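Local atomic coordinates of PrgA (Enterococcus faecalis, PDB entry 6Z9K), a protein that provides surface exclusion against unwanted conjugation at the enterococcal cell surface, the piece described here being its CAP domain, which binds a metal ion. Residues K11-N17 and M45-T51; Q95-Q101 and Q227-V233. All coordinates share one frame; numbering follows the deposited sequence.

Overall arrangement
From the N terminus, the chain runs through 11-17 as an irregular arm, passes helices 26-29 and 32-45, and comes back as the 45-51 turn, where interaction 1 closes a loop of 27 intervening residues. After helix 53-57 and strand 62-64 comes helix 70-90, then 95-101, which Thr195 and Leu197 meet first through the backbone of Ser97; 227-233 then closes interaction 2 across 125 residues. The two loops come in series and neither encloses the other. Between interactions 1 and 2 the distance is about 27 Å from centre to centre and about 11 Å between nearest atoms. Helix 70-90 touches both: Lys14 and Phe49 pack on it in interaction 1, Leu96 and Val98 in interaction 2.

Interaction 1 of 2, residues K11-N17 and M45-T51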
loop_
_atom_site.group_PDB
_atom_site.type_symbol
_atom_site.label_atom_id
_atom_site.label_comp_id
_atom_site.label_asym_id
_atom_site.label_seq_id
_atom_site.Cartn_x
_atom_site.Cartn_y
_atom_site.Cartn_z
ATOM N N LYS A 11 1.364 9.927 19.798
ATOM C CA LYS A 11 0.368 10.801 19.096
ATOM C C LYS A 11 0.587 10.731 17.574
ATOM O O LYS A 11 -0.431 10.828 16.829
ATOM C CB LYS A 11 0.405 12.254 19.584
ATOM C CG LYS A 11 1.583 13.095 19.112
ATOM C CD LYS A 11 1.628 14.473 19.761
ATOM C CE LYS A 11 1.881 14.427 21.258
ATOM N NZ LYS A 11 2.278 15.757 21.783
ATOM N N GLY A 12 1.842 10.542 17.150
ATOM C CA GLY A 12 2.252 10.496 15.732
ATOM C C GLY A 12 2.244 9.084 15.160
ATOM O O GLY A 12 2.464 8.933 13.949
ATOM N N HIS A 13 1.982 8.064 15.977
ATOM C CA HIS A 13 2.072 6.646 15.545
ATOM C C HIS A 13 0.977 6.431 14.518
ATOM O O HIS A 13 -0.195 6.678 14.836
ATOM C CB HIS A 13 1.934 5.653 16.709
ATOM C CG HIS A 13 2.298 4.245 16.366
ATOM N ND1 HIS A 13 1.552 3.494 15.499
ATOM C CD2 HIS A 13 3.306 3.432 16.779
ATOM C CE1 HIS A 13 2.093 2.277 15.389
ATOM N NE2 HIS A 13 3.161 2.219 16.178
ATOM N N LYS A 14 1.342 5.940 13.335
ATOM C CA LYS A 14 0.406 5.901 12.175
ATOM C C LYS A 14 -0.236 4.526 12.008
ATOM O O LYS A 14 -0.935 4.333 11.041
ATOM C CB LYS A 14 1.164 6.358 10.931
ATOM C CG LYS A 14 1.326 7.871 10.893
ATOM C CD LYS A 14 2.393 8.333 10.005
ATOM C CE LYS A 14 2.759 9.799 10.172
ATOM N NZ LYS A 14 3.182 10.132 11.552
ATOM N N GLY A 15 -0.073 3.637 12.980
ATOM C CA GLY A 15 -0.677 2.299 12.925
ATOM C C GLY A 15 -2.175 2.391 12.698
ATOM O O GLY A 15 -2.852 3.300 13.245
ATOM N N ILE A 16 -2.689 1.469 11.915
ATOM C CA ILE A 16 -4.132 1.397 11.630
ATOM C C ILE A 16 -4.834 0.781 12.826
ATOM O O ILE A 16 -4.415 -0.300 13.319
ATOM C CB ILE A 16 -4.383 0.660 10.305
ATOM C CG1 ILE A 16 -3.721 1.449 9.170
ATOM C CG2 ILE A 16 -5.874 0.498 10.064
ATOM C CD1 ILE A 16 -3.542 0.631 7.955
ATOM N N ASN A 17 -5.895 1.408 13.252
ATOM C CA ASN A 17 -6.624 0.917 14.456
ATOM C C ASN A 17 -7.653 -0.127 14.033
ATOM O O ASN A 17 -8.532 0.198 13.210
ATOM C CB ASN A 17 -7.300 2.081 15.154
ATOM C CG ASN A 17 -6.298 3.125 15.594
ATOM O OD1 ASN A 17 -5.350 2.776 16.302
ATOM N ND2 ASN A 17 -6.470 4.362 15.137
ATOM N N MET A 45 -12.510 5.538 13.694
ATOM C CA MET A 45 -11.342 5.362 14.582
ATOM C C MET A 45 -10.047 5.612 13.790
ATOM O O MET A 45 -8.993 5.729 14.418
ATOM C CB MET A 45 -11.343 3.956 15.197
ATOM C CG MET A 45 -12.468 3.770 16.208
ATOM S SD MET A 45 -12.249 4.886 17.640
ATOM C CE MET A 45 -13.655 5.975 17.464
ATOM N N ASN A 46 -10.134 5.722 12.459
ATOM C CA ASN A 46 -8.953 5.973 11.599
ATOM C C ASN A 46 -9.113 7.235 10.750
ATOM O O ASN A 46 -8.375 7.369 9.745
ATOM C CB ASN A 46 -8.709 4.758 10.712
ATOM C CG ASN A 46 -8.189 3.590 11.508
ATOM O OD1 ASN A 46 -7.054 3.622 11.981
ATOM N ND2 ASN A 46 -9.037 2.576 11.692
ATOM N N LYS A 47 -9.978 8.163 11.117
ATOM C CA LYS A 47 -10.242 9.334 10.238
ATOM C C LYS A 47 -9.114 10.364 10.328
ATOM O O LYS A 47 -8.957 11.098 9.334
ATOM C CB LYS A 47 -11.616 9.931 10.545
ATOM C CG LYS A 47 -11.720 10.691 11.843
ATOM C CD LYS A 47 -13.071 11.316 12.094
ATOM C CE LYS A 47 -13.025 12.389 13.168
ATOM N NZ LYS A 47 -14.411 12.745 13.566
ATOM N N ASN A 48 -8.404 10.442 11.451
ATOM C CA ASN A 48 -7.395 11.489 11.743
ATOM C C ASN A 48 -6.039 10.917 11.372
ATOM O O ASN A 48 -5.727 9.850 11.829
ATOM C CB ASN A 48 -7.426 11.956 13.193
ATOM C CG ASN A 48 -8.767 12.582 13.528
ATOM O OD1 ASN A 48 -9.564 12.016 14.273
ATOM N ND2 ASN A 48 -9.081 13.681 12.866
ATOM N N PHE A 49 -5.303 11.571 10.492
ATOM C CA PHE A 49 -3.885 11.222 10.217
ATOM C C PHE A 49 -3.025 11.600 11.413
ATOM O O PHE A 49 -2.876 12.795 11.734
ATOM C CB PHE A 49 -3.396 11.929 8.966
ATOM C CG PHE A 49 -2.029 11.479 8.534
ATOM C CD1 PHE A 49 -1.777 10.158 8.232
ATOM C CD2 PHE A 49 -1.010 12.395 8.380
ATOM C CE1 PHE A 49 -0.517 9.741 7.829
ATOM C CE2 PHE A 49 0.240 11.981 7.959
ATOM C CZ PHE A 49 0.482 10.656 7.701
ATOM N N PRO A 50 -2.425 10.614 12.109
ATOM C CA PRO A 50 -1.621 10.896 13.289
ATOM C C PRO A 50 -0.367 11.675 12.886
ATOM O O PRO A 50 0.336 11.225 12.000
ATOM C CB PRO A 50 -1.289 9.518 13.846
ATOM C CG PRO A 50 -2.308 8.646 13.235
ATOM C CD PRO A 50 -2.510 9.180 11.841
ATOM N N THR A 51 -0.130 12.800 13.546
ATOM C CA THR A 51 0.931 13.777 13.164
ATOM C C THR A 51 1.875 14.059 14.347
ATOM O O THR A 51 1.381 14.285 15.470
ATOM C CB THR A 51 0.263 15.037 12.596
ATOM O OG1 THR A 51 -0.594 15.582 13.602
ATOM C CG2 THR A 51 -0.528 14.761 11.335
#
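Lys14 reaches over to Phe49 and Pro50, and its side chain can be followed outward atom by atom. CB leads to Lys14 CG, which is set beside the backbone N (chi1 -78°) and comes 3.7 Å from Pro50 O. CD and CE then pass obliquely by the outer end of the Phe49 ring, with Lys14 CE 3.5 Å from Phe49 CZ. A bend at the last torsion brings NZ back between two carbonyls: Lys14 NZ gives a hydrogen bond of 2.8 Å to Gly12 O, in the carbonyl plane, and one of 3.1 Å to Pro50 O, with NZ tilted 35° from the carbonyl plane of Pro50. Asp55 completes the grip with a salt bridge to the ammonium, which probably favours its charged form. Behind the lysine, the Pro50 ring leans on the backbone of the arm, with Pro50 CB 3.2 Å from His13 O.

This is loop-to-loop packing at the edge of the CAP domain: the N-terminal arm lies against the turn that leaves helix 32-45, and Arg168 of helix 160-176 bonds to carbonyls of both segments. At the other end of the contact, Asn46 pairs with the backbone of Asn17 through both ends of its amide. Asn17 N points to Asn46 OD1 at 2.8 Å, nearly straight and on a lone pair, while Asn46 ND2 returns a bond of 2.9 Å to Asn17 O within its own amide plane. Two bonds to one residue fix the rotation of the Asn46 amide, and its ND2 also reaches Ala42 O. The Asn17 amide lies only 17° from parallel to it; its ND2 donates to Met45 O, tilted from the carbonyl plane, and its OD1 accepts from Lys239.

Interaction 2 of 2, residues Q95-Q101 and Q227-V233; sequences QLSVSDQ and QYQNGEV
A short antiparallel beta ladder, strand 97-98 against 232-233, ties the strand leading into helix 100-112 to the C-terminal part of the CAP domain. Val98 and Glu232 form its hydrogen-bonded pair: Val98 N meets Glu232 O and Glu232 N meets Val98 O, both at 3.0 Å. Next to them Ser97 and Val233 make a non-hydrogen-bonded pair whose side chains diverge. Just before the ladder Gly231, with positive phi, packs on Ser99 CB, and its CA makes a CA-H...O contact with Val98 O.

Beyond the ladder, glutamine side chains carry the pairing on to the helix. Gln229 stretches out with CG anti to the backbone N (chi1 -169°) and sets its amide at the N-terminal end of helix 100-112, where Gln229 OE1 accepts from Gln101 N at 2.9 Å, nearly in line with the C=O. Gln229 NE2 turns to the anti side of Asp100 OD2, at 3.1 Å; the other carboxylate oxygen, OD1, holds a salt bridge to Lys74. Gln101 answers in the reverse direction, its OE1 accepting from Gln229 N, which stands above the amide carbonyl plane. Ser99 is the N-cap of this helix, its OG bonded to Ser102 N.

One water joins the segments, donating to Gln229 O and bonded to Ser99 OG; in one of the two conformers of Ser97 it also donates to Ser97 OG, which then bonds to Thr195 O as well. At the far end, Gln101 NE2 lies 2.6 Å from Gln227 O, in the carbonyl plane, a bond so short and so bent (132° at the hydrogen) that its exact length should not be pressed.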
loop_
_atom_site.group_PDB
_atom_site.type_symbol
_atom_site.label_atom_id
_atom_site.label_comp_id
_atom_site.label_asym_id
_atom_site.label_seq_id
_atom_site.Cartn_x
_atom_site.Cartn_y
_atom_site.Cartn_z
ATOM N N GLN A 95 4.594 -11.906 6.794
ATOM C CA GLN A 95 5.127 -10.529 6.844
ATOM C C GLN A 95 5.794 -10.216 5.509
ATOM O O GLN A 95 6.376 -11.115 4.915
ATOM C CB GLN A 95 6.149 -10.417 7.965
ATOM C CG GLN A 95 5.544 -10.606 9.335
ATOM C CD GLN A 95 4.518 -9.545 9.572
ATOM O OE1 GLN A 95 3.334 -9.769 9.306
ATOM N NE2 GLN A 95 4.976 -8.385 10.017
ATOM N N LEU A 96 5.696 -8.990 5.050
ATOM C CA LEU A 96 6.193 -8.595 3.712
ATOM C C LEU A 96 7.558 -7.949 3.840
ATOM O O LEU A 96 7.799 -7.200 4.764
ATOM C CB LEU A 96 5.193 -7.649 3.046
ATOM C CG LEU A 96 3.736 -8.114 3.093
ATOM C CD1 LEU A 96 2.781 -7.037 2.669
ATOM C CD2 LEU A 96 3.494 -9.338 2.245
ATOM N N SER A 97 8.406 -8.231 2.860
ATOM C CA SER A 97 9.724 -7.614 2.673
ATOM C C SER A 97 9.581 -6.449 1.712
ATOM O O SER A 97 8.587 -6.432 0.961
ATOM C CB SER A 97 10.722 -8.611 2.165
ATOM O OG SER A 97 10.395 -9.086 0.869
ATOM N N VAL A 98 10.563 -5.550 1.755
ATOM C CA VAL A 98 10.880 -4.586 0.691
ATOM C C VAL A 98 12.252 -4.962 0.155
ATOM O O VAL A 98 13.171 -5.188 0.931
ATOM C CB VAL A 98 10.836 -3.165 1.239
ATOM C CG1 VAL A 98 11.286 -2.187 0.175
ATOM C CG2 VAL A 98 9.435 -2.846 1.705
ATOM N N SER A 99 12.376 -5.042 -1.160
ATOM C CA SER A 99 13.662 -5.372 -1.814
ATOM C C SER A 99 13.901 -4.475 -3.007
ATOM O O SER A 99 12.953 -3.870 -3.490
ATOM C CB SER A 99 13.643 -6.817 -2.226
ATOM O OG SER A 99 12.587 -7.040 -3.107
ATOM N N ASP A 100 15.122 -4.430 -3.516
ATOM C CA ASP A 100 15.379 -3.772 -4.825
ATOM C C ASP A 100 14.444 -4.395 -5.866
ATOM O O ASP A 100 13.923 -3.668 -6.694
ATOM C CB ASP A 100 16.851 -3.906 -5.177
ATOM C CG ASP A 100 17.687 -3.375 -4.028
ATOM O OD1 ASP A 100 17.440 -2.214 -3.647
ATOM O OD2 ASP A 100 18.443 -4.176 -3.427
ATOM N N GLN A 101 14.207 -5.685 -5.773
ATOM C CA GLN A 101 13.354 -6.447 -6.717
ATOM C C GLN A 101 11.917 -5.913 -6.654
ATOM O O GLN A 101 11.342 -5.600 -7.683
ATOM C CB GLN A 101 13.361 -7.924 -6.359
ATOM C CG GLN A 101 12.429 -8.769 -7.186
ATOM C CD GLN A 101 12.721 -10.233 -6.959
ATOM O OE1 GLN A 101 12.546 -10.766 -5.876
ATOM N NE2 GLN A 101 13.096 -10.905 -8.042
ATOM N N GLN A 227 15.471 -15.000 -10.310
ATOM C CA GLN A 227 16.159 -14.738 -9.018
ATOM C C GLN A 227 15.210 -13.918 -8.111
ATOM O O GLN A 227 14.631 -12.984 -8.614
ATOM C CB GLN A 227 17.548 -14.183 -9.366
ATOM C CG GLN A 227 18.364 -15.182 -10.226
ATOM C CD GLN A 227 19.807 -14.809 -10.477
ATOM O OE1 GLN A 227 20.713 -15.640 -10.398
ATOM N NE2 GLN A 227 20.047 -13.539 -10.763
ATOM N N TYR A 228 14.923 -14.455 -6.934
ATOM C CA TYR A 228 14.178 -13.855 -5.813
ATOM C C TYR A 228 15.169 -13.221 -4.848
ATOM O O TYR A 228 16.267 -13.749 -4.539
ATOM C CB TYR A 228 13.306 -14.874 -5.084
ATOM C CG TYR A 228 12.445 -14.323 -3.974
ATOM C CD1 TYR A 228 11.251 -13.667 -4.250
ATOM C CD2 TYR A 228 12.839 -14.336 -2.632
ATOM C CE1 TYR A 228 10.448 -13.135 -3.256
ATOM C CE2 TYR A 228 12.039 -13.807 -1.624
ATOM C CZ TYR A 228 10.860 -13.141 -1.932
ATOM O OH TYR A 228 10.045 -12.628 -0.957
ATOM N N GLN A 229 14.778 -12.047 -4.384
ATOM C CA GLN A 229 15.583 -11.262 -3.435
ATOM C C GLN A 229 14.827 -11.255 -2.114
ATOM O O GLN A 229 13.645 -10.857 -2.109
ATOM C CB GLN A 229 15.812 -9.877 -3.993
ATOM C CG GLN A 229 16.845 -9.164 -3.180
ATOM C CD GLN A 229 17.071 -7.775 -3.671
ATOM O OE1 GLN A 229 16.278 -7.239 -4.446
ATOM N NE2 GLN A 229 18.194 -7.225 -3.246
ATOM N N ASN A 230 15.447 -11.789 -1.052
ATOM C CA ASN A 230 14.759 -11.804 0.266
ATOM C C ASN A 230 14.432 -10.371 0.745
ATOM O O ASN A 230 13.363 -10.215 1.350
ATOM C CB ASN A 230 15.595 -12.486 1.347
ATOM C CG ASN A 230 15.693 -13.978 1.157
ATOM O OD1 ASN A 230 14.969 -14.551 0.329
ATOM N ND2 ASN A 230 16.686 -14.581 1.798
ATOM N N GLY A 231 15.324 -9.402 0.522
ATOM C CA GLY A 231 15.167 -8.031 1.024
ATOM C C GLY A 231 15.032 -8.006 2.547
ATOM O O GLY A 231 15.554 -8.913 3.266
ATOM N N GLU A 232 14.350 -7.003 3.061
ATOM C CA GLU A 232 14.254 -6.841 4.527
ATOM C C GLU A 232 12.771 -6.771 4.894
ATOM O O GLU A 232 12.056 -5.938 4.309
ATOM C CB GLU A 232 14.966 -5.565 4.956
ATOM C CG GLU A 232 14.912 -5.342 6.461
ATOM C CD GLU A 232 16.235 -5.427 7.208
ATOM O OE1 GLU A 232 17.274 -5.581 6.528
ATOM O OE2 GLU A 232 16.236 -5.335 8.478
ATOM N N VAL A 233 12.350 -7.538 5.894
ATOM C CA VAL A 233 10.983 -7.406 6.449
ATOM C C VAL A 233 10.838 -6.038 7.132
ATOM O O VAL A 233 11.677 -5.712 8.028
ATOM C CB VAL A 233 10.653 -8.576 7.391
ATOM C CG1 VAL A 233 9.292 -8.390 8.007
ATOM C CG2 VAL A 233 10.721 -9.903 6.671
HETATM O O HOH W 1 11.488 -9.309 -1.623
#